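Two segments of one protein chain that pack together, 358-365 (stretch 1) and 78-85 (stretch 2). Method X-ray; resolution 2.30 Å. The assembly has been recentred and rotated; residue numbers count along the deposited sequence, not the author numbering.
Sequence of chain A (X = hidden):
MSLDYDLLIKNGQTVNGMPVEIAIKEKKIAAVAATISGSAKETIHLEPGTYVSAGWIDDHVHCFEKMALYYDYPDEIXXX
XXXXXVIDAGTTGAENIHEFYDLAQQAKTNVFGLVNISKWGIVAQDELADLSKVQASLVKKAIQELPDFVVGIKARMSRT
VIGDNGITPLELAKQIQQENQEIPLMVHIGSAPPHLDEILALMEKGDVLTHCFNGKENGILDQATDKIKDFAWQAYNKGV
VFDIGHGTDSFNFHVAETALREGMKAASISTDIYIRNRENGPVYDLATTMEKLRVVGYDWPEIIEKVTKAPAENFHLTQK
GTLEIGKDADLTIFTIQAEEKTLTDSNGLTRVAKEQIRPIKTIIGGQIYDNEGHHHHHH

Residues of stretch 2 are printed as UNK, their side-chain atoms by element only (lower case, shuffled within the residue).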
# COMPACT_ATOMS: atom_id res chain seq x y z
N ARG A 358 15.68 3.46 -7.30
CA ARG A 358 15.19 3.09 -8.63
C ARG A 358 15.23 1.60 -8.94
O ARG A 358 16.28 0.98 -8.92
CB ARG A 358 16.03 3.81 -9.70
CG ARG A 358 16.13 5.31 -9.53
CD ARG A 358 17.20 5.88 -10.45
NE ARG A 358 17.38 7.31 -10.24
CZ ARG A 358 18.28 8.04 -10.89
NH1 ARG A 358 19.08 7.48 -11.78
NH2 ARG A 358 18.38 9.35 -10.64
N PRO A 359 14.07 1.02 -9.27
CA PRO A 359 14.04 -0.41 -9.59
C PRO A 359 14.62 -0.62 -10.99
O PRO A 359 14.33 0.15 -11.90
CB PRO A 359 12.55 -0.74 -9.54
CG PRO A 359 11.92 0.52 -10.04
CD PRO A 359 12.71 1.59 -9.31
N ILE A 360 15.45 -1.64 -11.16
CA ILE A 360 16.03 -1.91 -12.47
C ILE A 360 15.54 -3.25 -13.00
O ILE A 360 15.56 -3.49 -14.21
CB ILE A 360 17.57 -1.89 -12.43
CG1 ILE A 360 18.08 -2.98 -11.49
CG2 ILE A 360 18.07 -0.52 -12.00
CD1 ILE A 360 19.60 -3.09 -11.47
N LYS A 361 15.12 -4.12 -12.09
CA LYS A 361 14.59 -5.43 -12.45
C LYS A 361 13.49 -5.79 -11.47
O LYS A 361 13.58 -5.49 -10.29
CB LYS A 361 15.67 -6.51 -12.42
CG LYS A 361 16.51 -6.60 -13.68
CD LYS A 361 17.36 -7.86 -13.69
CE LYS A 361 18.08 -8.04 -15.02
NZ LYS A 361 18.98 -6.90 -15.33
N THR A 362 12.45 -6.44 -11.98
CA THR A 362 11.34 -6.84 -11.14
C THR A 362 10.97 -8.28 -11.47
O THR A 362 10.71 -8.62 -12.62
CB THR A 362 10.12 -5.92 -11.35
OG1 THR A 362 10.51 -4.56 -11.13
CG2 THR A 362 9.00 -6.28 -10.40
N ILE A 363 10.96 -9.12 -10.45
CA ILE A 363 10.63 -10.52 -10.63
C ILE A 363 9.28 -10.80 -10.00
O ILE A 363 9.03 -10.42 -8.85
CB ILE A 363 11.68 -11.44 -9.98
CG1 ILE A 363 13.05 -11.13 -10.58
CG2 ILE A 363 11.31 -12.90 -10.21
CD1 ILE A 363 14.17 -11.92 -9.97
N ILE A 364 8.41 -11.47 -10.75
CA ILE A 364 7.08 -11.80 -10.28
C ILE A 364 6.79 -13.27 -10.53
O ILE A 364 6.83 -13.73 -11.67
CB ILE A 364 6.02 -10.96 -11.02
CG1 ILE A 364 6.32 -9.47 -10.86
CG2 ILE A 364 4.63 -11.31 -10.50
CD1 ILE A 364 5.29 -8.53 -11.48
N GLY A 365 6.49 -14.00 -9.46
CA GLY A 365 6.19 -15.41 -9.56
C GLY A 365 7.30 -16.15 -10.28
O GLY A 365 7.04 -17.15 -10.95
N UNK A 78 2.38 -1.06 -11.25
CA UNK A 78 2.95 -2.24 -10.64
C UNK A 78 4.31 -2.63 -11.17
O UNK A 78 5.29 -1.94 -10.95
N UNK A 79 4.35 -3.75 -11.88
CA UNK A 79 5.59 -4.28 -12.43
C UNK A 79 6.51 -3.22 -13.03
O UNK A 79 7.72 -3.25 -12.81
c UNK A 79 6.60 -5.98 -13.99
c UNK A 79 5.30 -5.39 -13.47
c UNK A 79 4.44 -4.84 -14.60
N UNK A 80 5.96 -2.28 -13.79
CA UNK A 80 6.79 -1.25 -14.41
C UNK A 80 7.42 -0.26 -13.42
O UNK A 80 8.26 0.54 -13.80
n UNK A 80 5.13 -2.36 -19.52
c UNK A 80 4.80 -0.61 -17.71
c UNK A 80 5.99 -0.50 -15.48
c UNK A 80 4.15 -1.52 -18.76
c UNK A 80 5.48 -1.41 -16.60
N UNK A 81 7.01 -0.33 -12.16
CA UNK A 81 7.54 0.58 -11.15
C UNK A 81 8.22 -0.21 -10.02
O UNK A 81 8.46 0.31 -8.93
n UNK A 81 4.93 4.95 -12.85
c UNK A 81 6.05 4.12 -13.38
c UNK A 81 5.72 2.31 -11.64
c UNK A 81 6.41 1.45 -10.58
c UNK A 81 6.71 3.28 -12.29
N UNK A 82 8.52 -1.47 -10.31
CA UNK A 82 9.18 -2.32 -9.33
C UNK A 82 8.25 -2.84 -8.26
O UNK A 82 8.70 -3.41 -7.27
N UNK A 83 6.95 -2.65 -8.44
CA UNK A 83 5.97 -3.11 -7.47
C UNK A 83 5.37 -4.43 -7.96
O UNK A 83 4.70 -4.48 -8.99
c UNK A 83 4.86 -2.05 -7.25
c UNK A 83 5.49 -0.71 -6.85
c UNK A 83 3.89 -2.51 -6.16
N UNK A 84 5.64 -5.51 -7.22
CA UNK A 84 5.17 -6.83 -7.60
C UNK A 84 3.71 -7.12 -7.24
O UNK A 84 3.06 -7.92 -7.90
o UNK A 84 6.08 -7.80 -5.55
c UNK A 84 7.49 -7.80 -7.50
c UNK A 84 6.07 -7.93 -6.98
N UNK A 85 3.21 -6.47 -6.20
CA UNK A 85 1.83 -6.67 -5.76
C UNK A 85 1.15 -5.34 -5.42
O UNK A 85 1.78 -4.44 -4.85
c UNK A 85 0.34 -7.70 -3.98
c UNK A 85 1.76 -7.59 -4.50
o UNK A 85 2.23 -8.91 -4.85

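Position 78 has backbone atoms and nothing beyond CA, and it makes no contact with stretch 1. This is Gly-78. Its phi/psi of -107/-111° lies in a region that residues with a side chain seldom occupy. Its carbonyl oxygen accepts two backbone hydrogen bonds that hold the turn together: the N atom of position 81 lies 2.6 Å from Gly-78 O, and the N atom of position 83 lies 3.1 Å from Gly-78 O.

Position 79 carries three carbons, one bearing the other two. A fork at CB without oxygen means Val-79. Its CA-to-CB bond runs sideways, yet Val-79 CB lies 3.7 Å from CD1 of Ile-364, an apolar contact for which a compact hydrocarbon is well suited in this buried place.

Position 80 shows four carbons in a row ending in nitrogen, an unbranched chain that identifies Lys-80. It points away from stretch 1, with chi1 to chi4 m, t, t, m, and its exposure suits a charged amine.

Position 81 has the same composition, four carbons in a row and a terminal nitrogen, and is Lys-81. The side chain again leaves the contact, and its NZ is hydrogen-bonded to a residue just outside the stretches. The backbone makes the contact instead: Lys-81 O lies 3.6 Å from Pro-359 CG.

Position 82 has no side-chain atoms: Gly-82. Two observations fit. Its phi of 77° favours glycine, and an ideal CB would fall 2.5 Å from Pro-359 CB, a clash. Without one, Gly-82 CA can approach Pro-359 CB to 3.7 Å and Thr-362 OG1 to 3.2 Å.

Position 83 again has one carbon carrying two others, hence Val-83. Directed away from stretch 1 and buried, it offers its branched, apolar surface to other surroundings.

Position 84 has a carbon carrying one oxygen and one carbon, the pattern of Thr-84. It points toward stretch 1, and its methyl CG2 lies 3.6 Å from Thr-362 CG2, 3.9 Å from Ile-364 CG1 and 3.3 Å from Ile-363 O. The hydroxyl is hydrogen-bonded elsewhere in the structure, so its polarity is satisfied despite burial.

Position 85 repeats that pattern and is Thr-85. It turns sideways without touching stretch 1, and its OG1 also bonds elsewhere.

No hydrogen bond crosses between the stretches. Pro-359, Thr-362 and Ile-364 point toward stretch 2 and meet the glycine backbone, the valine and the threonine methyl. The strands run nearly parallel, at 11°, with axes 7.3 Å apart at closest approach, and close packing buries 336 Å² in all.

Stretch 2, residues 78-85: GVKKGVTT
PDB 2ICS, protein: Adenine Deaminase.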